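Local coordinates for histone deacetylase complex subunit SAP18 (Mus musculus, PDB 4A6Q), which enhances transcriptional repression by the SIN3-HDAC1 complex and serves as an auxiliary component of the exon junction complex laid down at mRNA splice junctions, at residues 44-49 / 132-137; 60-65 / 127-132; 90-95 / 101-106. One frame throughout, in Å; residues are numbered along the deposited sequence. Where two conformers were deposited one is given.

The three contacts join loops and strands of one ubiquitin-like sheet. Contact 3 is the hairpin 90-95/101-106 at one border of the sheet; strand 132-137 of contact 1 lies beside it, joined by Tyr132 N to Val92 O and Asp134 N to Ala90 O, both 2.8 Å and probable hydrogen bonds. Their centres are about 8 Å apart. Contact 2 ties the turn leading into that strand to the loop before helix 66-76, its centre about 15 Å from contact 1 and 13 Å from contact 3. Tyr132 belongs to contacts 1 and 2. The Ile91 side chain of contact 3 lies about 4 Å from a bound MPD molecule, probably from the crystallisation liquor.

Contact 1. Residues 44-49 / 132-137; sequences DEFSRG and YLDIAI
Phe46 reaches from the loop between strands 28-35 and 56-60 to Tyr132 on strand 132-138, the middle strand of the five-stranded sheet of this ubiquitin-like fold. The contact is made by side chains alone, without a hydrogen bond between the segments.

The aromatic part is a pair of nearly parallel rings, their planes at 21°, offset until little of one ring covers the other. Their centroids stand 5.5 Å apart, and the two side chains run past each other in opposite directions. One side of each ring does the touching: CD1 and CE1 of Phe46 against CD2 and CE2 of Tyr132. With CG of Phe46 anti to its carbonyl carbon (chi1 -71°), the ring is carried up to the strand. Phe33, on the neighbouring strand, meets both rings edge-to-face and so completes an aromatic cluster. An alanine in place of Phe46 would probably open a gap beside Tyr132 and Phe33, leaving the loop held to this strand mainly through the histidine–Asp134 bonds.

The polar part centres on the buried carboxylate of Asp134, whose OD1 and OD2 are hydrogen-bonded to His41 ND1 and His40 ND1 respectively. These bonds join the same loop to the strand a second time. OD1 also lies at the edge of the phenylalanine ring, near its plane, with Phe46 CZ 4.3 Å from Asp134 OD1.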
# COMPACT_ATOMS: atom_id res chain seq x y z
N ASP A 44 12.12 -9.00 -9.32
CA ASP A 44 12.18 -9.89 -10.48
C ASP A 44 10.84 -10.57 -10.77
O ASP A 44 10.60 -11.04 -11.88
CB ASP A 44 13.34 -10.91 -10.37
CG ASP A 44 13.35 -11.66 -9.04
OD1 ASP A 44 13.87 -11.11 -8.05
OD2 ASP A 44 12.86 -12.81 -8.99
N GLU A 45 9.94 -10.60 -9.79
CA GLU A 45 8.63 -11.20 -9.99
C GLU A 45 7.68 -10.21 -10.68
O GLU A 45 6.56 -10.57 -11.02
CB GLU A 45 8.02 -11.70 -8.66
CG GLU A 45 8.81 -12.82 -7.95
CD GLU A 45 8.14 -13.34 -6.68
OE1 GLU A 45 7.21 -14.15 -6.80
OE2 GLU A 45 8.55 -12.92 -5.57
N PHE A 46 8.12 -8.96 -10.85
CA PHE A 46 7.33 -7.94 -11.56
C PHE A 46 7.99 -7.49 -12.88
O PHE A 46 7.56 -6.51 -13.51
CB PHE A 46 7.08 -6.73 -10.63
CG PHE A 46 6.11 -7.01 -9.53
CD1 PHE A 46 4.75 -6.84 -9.73
CD2 PHE A 46 6.55 -7.45 -8.27
CE1 PHE A 46 3.85 -7.10 -8.74
CE2 PHE A 46 5.64 -7.71 -7.29
CZ PHE A 46 4.30 -7.54 -7.51
N SER A 47 9.00 -8.24 -13.31
CA SER A 47 9.77 -7.85 -14.48
C SER A 47 9.26 -8.48 -15.77
O SER A 47 8.44 -9.40 -15.75
CB SER A 47 11.22 -8.27 -14.28
OG SER A 47 11.30 -9.69 -14.27
N ARG A 48 9.77 -7.97 -16.89
CA ARG A 48 9.52 -8.54 -18.22
C ARG A 48 8.05 -8.67 -18.54
O ARG A 48 7.64 -9.63 -19.20
CB ARG A 48 10.22 -9.90 -18.37
CG ARG A 48 11.74 -9.82 -18.42
CD ARG A 48 12.38 -11.21 -18.32
NE ARG A 48 12.56 -11.64 -16.94
CZ ARG A 48 12.08 -12.77 -16.43
NH1 ARG A 48 11.39 -13.61 -17.20
NH2 ARG A 48 12.30 -13.07 -15.15
N GLY A 49 7.24 -7.73 -18.06
CA GLY A 49 5.82 -7.73 -18.32
C GLY A 49 4.99 -8.68 -17.47
O GLY A 49 3.81 -8.87 -17.73
N TYR A 132 1.12 -1.20 -7.79
CA TYR A 132 0.57 -2.39 -7.13
C TYR A 132 0.77 -2.31 -5.63
O TYR A 132 1.67 -1.59 -5.15
CB TYR A 132 1.24 -3.67 -7.65
CG TYR A 132 1.33 -3.75 -9.16
CD1 TYR A 132 0.19 -3.68 -9.92
CD2 TYR A 132 2.55 -3.92 -9.78
CE1 TYR A 132 0.26 -3.76 -11.32
CE2 TYR A 132 2.62 -4.00 -11.16
CZ TYR A 132 1.47 -3.93 -11.92
OH TYR A 132 1.52 -4.00 -13.31
N LEU A 133 -0.07 -3.01 -4.88
CA LEU A 133 0.15 -3.13 -3.43
C LEU A 133 0.60 -4.53 -3.09
O LEU A 133 0.04 -5.50 -3.59
CB LEU A 133 -1.16 -2.84 -2.71
CG LEU A 133 -1.08 -2.52 -1.23
CD1 LEU A 133 -0.35 -1.18 -0.98
CD2 LEU A 133 -2.53 -2.43 -0.71
N ASP A 134 1.66 -4.66 -2.28
CA ASP A 134 2.17 -5.99 -1.93
C ASP A 134 2.04 -6.14 -0.43
O ASP A 134 2.47 -5.27 0.32
CB ASP A 134 3.65 -6.11 -2.33
CG ASP A 134 4.11 -7.53 -2.44
OD1 ASP A 134 3.60 -8.27 -3.29
OD2 ASP A 134 5.04 -7.95 -1.71
N ILE A 135 1.45 -7.23 0.03
CA ILE A 135 1.28 -7.43 1.47
C ILE A 135 1.93 -8.74 1.88
O ILE A 135 1.53 -9.80 1.42
CB ILE A 135 -0.22 -7.46 1.86
CG1 ILE A 135 -0.96 -6.27 1.27
CG2 ILE A 135 -0.35 -7.54 3.39
CD1 ILE A 135 -2.46 -6.33 1.55
N ALA A 136 2.93 -8.65 2.75
CA ALA A 136 3.57 -9.84 3.27
C ALA A 136 2.87 -10.18 4.59
O ALA A 136 2.87 -9.37 5.53
CB ALA A 136 5.06 -9.58 3.51
N ILE A 137 2.24 -11.35 4.65
CA ILE A 137 1.45 -11.72 5.83
C ILE A 137 2.27 -12.73 6.61
O ILE A 137 2.78 -13.70 6.04
CB ILE A 137 0.11 -12.33 5.41
CG1 ILE A 137 -0.64 -11.36 4.49
CG2 ILE A 137 -0.75 -12.65 6.66
CD1 ILE A 137 -1.94 -11.94 3.90

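Contact 2. Residues 60-65 / 127-132; sequences TWMDAT and FQIGDY
Met62, present as selenomethionine, brings its selenium to the edge of the Phe127 ring, while its methyl group passes on to the backbone beside that ring. The selenium lies almost in the ring plane, 84° off the normal and 5.4 Å from the centroid, so that the aromatic face is not what meets it; the closest ring atom is CD2, with Met62 SE to Phe127 CD2 at 4.1 Å. The two side chains run at a slant to each other.

Successive bends in the Met62 chain (chi2 -69°, chi3 -54°) bring SE and CE up against 127-132, although its CB does not point at that segment. Beyond the selenium, Met62 CE comes to 3.3 Å from Phe127 O, a close approach of a methyl to a carbonyl oxygen. CG of Phe127 stands anti to the backbone N, setting the buried ring where it also packs on Leu30 and Ile91 of the sheet. Ile129 adds a lighter touch at the solvent-facing margin, its CD1 lying 4.3 Å from Met62 SE. Met62 and Ile129 both also touch Leu28 of strand 28-35.

The backbone of each segment is folded on itself. A type I turn runs from Trp61 to Ala64, and a type II turn from Gln128 to Asp131 has Gly130 in its third position. Asp131 OD2 fastens the latter by accepting from Gln128 N at 2.8 Å, the donor standing above the carboxylate plane. What results is a Met-aromatic contact of edge type, joining two turn-bearing loops of the ubiquitin-like domain.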
# COMPACT_ATOMS: atom_id res chain seq x y z
N THR A 60 -11.70 0.61 -4.60
CA THR A 60 -11.53 1.43 -3.42
C THR A 60 -11.25 2.86 -3.85
O THR A 60 -11.45 3.20 -5.02
CB THR A 60 -10.42 0.84 -2.49
OG1 THR A 60 -10.46 1.49 -1.20
CG2 THR A 60 -9.02 0.96 -3.11
N TRP A 61 -10.78 3.68 -2.92
CA TRP A 61 -10.53 5.10 -3.15
C TRP A 61 -9.16 5.50 -2.57
O TRP A 61 -8.53 4.72 -1.88
CB TRP A 61 -11.63 5.95 -2.53
CG TRP A 61 -12.98 5.76 -3.18
CD1 TRP A 61 -13.53 6.52 -4.21
CD2 TRP A 61 -13.94 4.75 -2.87
NE1 TRP A 61 -14.78 6.02 -4.53
CE2 TRP A 61 -15.05 4.94 -3.73
CE3 TRP A 61 -13.97 3.70 -1.93
CZ2 TRP A 61 -16.18 4.12 -3.67
CZ3 TRP A 61 -15.08 2.90 -1.89
CH2 TRP A 61 -16.17 3.10 -2.76
N MSE A 62 -8.70 6.71 -2.89
CA MSE A 62 -7.36 7.17 -2.46
C MSE A 62 -7.22 7.33 -0.96
O MSE A 62 -6.10 7.42 -0.47
CB MSE A 62 -6.99 8.49 -3.17
CG MSE A 62 -6.83 8.34 -4.66
SE MSE A 62 -5.27 7.28 -5.02
CE MSE A 62 -3.92 8.25 -4.04
N ASP A 63 -8.33 7.40 -0.24
CA ASP A 63 -8.29 7.48 1.24
C ASP A 63 -8.51 6.13 1.90
O ASP A 63 -8.77 6.07 3.12
CB ASP A 63 -9.23 8.59 1.78
CG ASP A 63 -10.72 8.29 1.57
OD1 ASP A 63 -11.05 7.33 0.81
OD2 ASP A 63 -11.55 9.01 2.16
N ALA A 64 -8.38 5.05 1.13
CA ALA A 64 -8.37 3.72 1.72
C ALA A 64 -7.23 3.63 2.77
O ALA A 64 -6.10 4.02 2.50
CB ALA A 64 -8.17 2.67 0.66
N THR A 65 -7.55 3.06 3.93
CA THR A 65 -6.55 2.87 5.02
C THR A 65 -6.03 1.45 5.05
O THR A 65 -6.65 0.52 4.51
CB THR A 65 -7.14 3.16 6.39
OG1 THR A 65 -8.16 2.19 6.68
CG2 THR A 65 -7.75 4.57 6.42
N PHE A 127 0.62 6.91 -3.40
CA PHE A 127 0.16 5.84 -4.28
C PHE A 127 -0.40 6.46 -5.55
O PHE A 127 -1.06 7.51 -5.51
CB PHE A 127 -0.95 5.04 -3.57
CG PHE A 127 -1.50 3.95 -4.40
CD1 PHE A 127 -0.87 2.72 -4.46
CD2 PHE A 127 -2.66 4.16 -5.14
CE1 PHE A 127 -1.40 1.71 -5.26
CE2 PHE A 127 -3.17 3.19 -5.92
CZ PHE A 127 -2.53 1.96 -5.99
N GLN A 128 -0.13 5.81 -6.68
CA GLN A 128 -0.71 6.23 -7.95
C GLN A 128 -1.38 5.05 -8.59
O GLN A 128 -0.95 3.92 -8.47
CB GLN A 128 0.38 6.77 -8.89
CG GLN A 128 0.97 8.04 -8.35
CD GLN A 128 1.97 8.70 -9.27
OE1 GLN A 128 2.25 9.89 -9.12
NE2 GLN A 128 2.52 7.96 -10.21
N ILE A 129 -2.48 5.33 -9.31
CA ILE A 129 -3.13 4.29 -10.07
C ILE A 129 -2.07 3.76 -11.00
O ILE A 129 -1.34 4.54 -11.60
CB ILE A 129 -4.33 4.87 -10.91
CG1 ILE A 129 -5.62 4.70 -10.13
CG2 ILE A 129 -4.45 4.20 -12.25
CD1 ILE A 129 -5.62 5.48 -8.87
N GLY A 130 -1.96 2.45 -11.11
CA GLY A 130 -0.92 1.90 -11.94
C GLY A 130 0.08 1.21 -11.04
O GLY A 130 0.80 0.30 -11.48
N ASP A 131 0.16 1.68 -9.80
CA ASP A 131 1.03 0.99 -8.83
C ASP A 131 0.34 -0.27 -8.34
O ASP A 131 -0.89 -0.36 -8.36
CB ASP A 131 1.29 1.85 -7.59
CG ASP A 131 2.03 3.14 -7.86
OD1 ASP A 131 2.64 3.32 -8.95
OD2 ASP A 131 2.03 4.01 -6.94
N TYR A 132 1.12 -1.20 -7.79
CA TYR A 132 0.57 -2.39 -7.13
C TYR A 132 0.77 -2.31 -5.63
O TYR A 132 1.67 -1.59 -5.15
CB TYR A 132 1.24 -3.67 -7.65
CG TYR A 132 1.33 -3.75 -9.16
CD1 TYR A 132 0.19 -3.68 -9.92
CD2 TYR A 132 2.55 -3.92 -9.78
CE1 TYR A 132 0.26 -3.76 -11.32
CE2 TYR A 132 2.62 -4.00 -11.16
CZ TYR A 132 1.47 -3.93 -11.92
OH TYR A 132 1.52 -4.00 -13.31

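Contact 3. Residues 90-95 / 101-106; sequences AIVFMD and YRVKEI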
# COMPACT_ATOMS: atom_id res chain seq x y z
N ALA A 90 3.64 -2.77 1.23
CA ALA A 90 4.60 -2.05 0.41
C ALA A 90 3.93 -1.65 -0.89
O ALA A 90 3.05 -2.35 -1.36
CB ALA A 90 5.80 -2.93 0.10
N ILE A 91 4.37 -0.54 -1.48
CA ILE A 91 3.89 -0.14 -2.81
C ILE A 91 4.95 -0.52 -3.83
O ILE A 91 6.15 -0.29 -3.62
CB ILE A 91 3.65 1.37 -2.85
CG1 ILE A 91 2.44 1.73 -1.98
CG2 ILE A 91 3.33 1.79 -4.29
CD1 ILE A 91 2.29 3.27 -1.70
N VAL A 92 4.51 -1.22 -4.87
CA VAL A 92 5.37 -1.61 -5.98
C VAL A 92 5.05 -0.69 -7.15
O VAL A 92 3.89 -0.61 -7.58
CB VAL A 92 5.09 -3.09 -6.37
CG1 VAL A 92 5.95 -3.51 -7.59
CG2 VAL A 92 5.35 -4.02 -5.14
N PHE A 93 6.04 0.02 -7.66
CA PHE A 93 5.81 1.10 -8.60
C PHE A 93 6.85 1.10 -9.69
O PHE A 93 7.96 0.61 -9.53
CB PHE A 93 5.76 2.48 -7.90
CG PHE A 93 7.02 2.87 -7.13
CD1 PHE A 93 7.28 2.30 -5.90
CD2 PHE A 93 7.86 3.88 -7.60
CE1 PHE A 93 8.40 2.66 -5.14
CE2 PHE A 93 8.99 4.26 -6.86
CZ PHE A 93 9.25 3.64 -5.62
N MSE A 94 6.49 1.64 -10.83
CA MSE A 94 7.39 1.61 -11.98
C MSE A 94 8.71 2.31 -11.74
O MSE A 94 8.77 3.43 -11.21
CB MSE A 94 6.69 2.18 -13.22
CG MSE A 94 5.74 1.20 -13.84
SE MSE A 94 4.97 1.83 -15.52
CE MSE A 94 4.59 3.67 -15.00
N ASP A 95 9.79 1.64 -12.13
CA ASP A 95 11.14 2.19 -12.04
C ASP A 95 11.34 3.12 -13.24
O ASP A 95 11.24 2.70 -14.39
CB ASP A 95 12.10 1.00 -12.04
CG ASP A 95 13.54 1.39 -11.75
OD1 ASP A 95 13.94 2.56 -11.96
OD2 ASP A 95 14.28 0.46 -11.33
N TYR A 101 10.25 -2.63 -11.94
CA TYR A 101 9.52 -2.06 -10.80
C TYR A 101 10.46 -1.87 -9.62
O TYR A 101 11.58 -2.42 -9.62
CB TYR A 101 8.30 -2.92 -10.42
CG TYR A 101 7.15 -2.68 -11.39
CD1 TYR A 101 7.12 -3.31 -12.62
CD2 TYR A 101 6.14 -1.79 -11.06
CE1 TYR A 101 6.06 -3.04 -13.53
CE2 TYR A 101 5.10 -1.51 -11.96
CZ TYR A 101 5.08 -2.14 -13.18
OH TYR A 101 4.05 -1.85 -14.05
N ARG A 102 10.03 -1.04 -8.69
CA ARG A 102 10.73 -0.75 -7.44
C ARG A 102 9.75 -0.94 -6.31
O ARG A 102 8.55 -0.96 -6.54
CB ARG A 102 11.18 0.71 -7.39
CG ARG A 102 12.19 1.11 -8.44
CD ARG A 102 12.53 2.58 -8.28
NE ARG A 102 13.07 2.83 -6.95
CZ ARG A 102 14.34 2.63 -6.63
NH1 ARG A 102 15.19 2.21 -7.56
NH2 ARG A 102 14.76 2.85 -5.39
N VAL A 103 10.23 -1.02 -5.08
CA VAL A 103 9.33 -1.25 -3.97
C VAL A 103 9.68 -0.37 -2.77
O VAL A 103 10.87 -0.11 -2.48
CB VAL A 103 9.32 -2.76 -3.57
CG1 VAL A 103 10.73 -3.25 -3.20
CG2 VAL A 103 8.30 -3.09 -2.48
N LYS A 104 8.64 0.10 -2.09
CA LYS A 104 8.79 0.94 -0.91
C LYS A 104 7.86 0.41 0.17
O LYS A 104 6.62 0.39 -0.00
CB LYS A 104 8.40 2.37 -1.26
CG LYS A 104 8.10 3.26 -0.07
CD LYS A 104 9.32 3.56 0.70
CE LYS A 104 9.06 4.74 1.66
NZ LYS A 104 10.12 4.88 2.69
N GLU A 105 8.43 -0.04 1.28
CA GLU A 105 7.63 -0.46 2.42
C GLU A 105 6.96 0.76 3.03
O GLU A 105 7.62 1.79 3.23
CB GLU A 105 8.51 -1.14 3.47
CG GLU A 105 7.72 -1.70 4.66
CD GLU A 105 7.55 -0.70 5.81
OE1 GLU A 105 8.21 0.36 5.80
OE2 GLU A 105 6.77 -0.99 6.74
N ILE A 106 5.67 0.66 3.36
CA ILE A 106 4.96 1.83 3.89
C ILE A 106 4.47 1.70 5.35
O ILE A 106 4.45 2.69 6.07
CB ILE A 106 3.74 2.29 3.00
CG1 ILE A 106 2.74 1.17 2.76
CG2 ILE A 106 4.26 2.80 1.65
CD1 ILE A 106 1.41 1.65 2.08
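The beta hairpin formed by strands 86-94 and 101-110 closes one border of the sheet in this ubiquitin-like domain, and within it 90-94 pairs antiparallel with 101-106. Two hydrogen-bonded pairs hold it, Ile91 with Lys104 and Phe93 with Arg102, each through two backbone bonds. Both bonds between Phe93 and Arg102 are fairly straight, with Arg102 N to Phe93 O at 2.8 Å. Between and beside them lie the non-hydrogen-bonded pairs, among them Val92 with Val103.

The side chains sort onto two faces. Ala90, Val92 and Val103 share one, where Ala90 CB meets Val103 CG2 at 3.6 Å. On the other, the Phe93 ring tips across the neighbouring strand, its CG placed between the backbone N and the carbonyl carbon (chi1 59°). Arg102 CB then sits over the ring face, a CH-pi contact 4.1 Å from the centroid, while Lys104 CB packs obliquely against Phe93 CE1.

Toward the loop end, Asp95 lays its carboxylate against the aliphatic part of Arg102. In the Arg102 conformer given, one of two modelled, the charges stay beyond a salt bridge; Asp95 OD1 instead accepts from the backbone N of Lys97 and of Arg98. Met94, a selenomethionine also modelled in two conformers, runs alongside Tyr101 in the one given, and the tyrosine ring edges up to the strand backbone, with Tyr101 CD2 3.3 Å from Phe93 C.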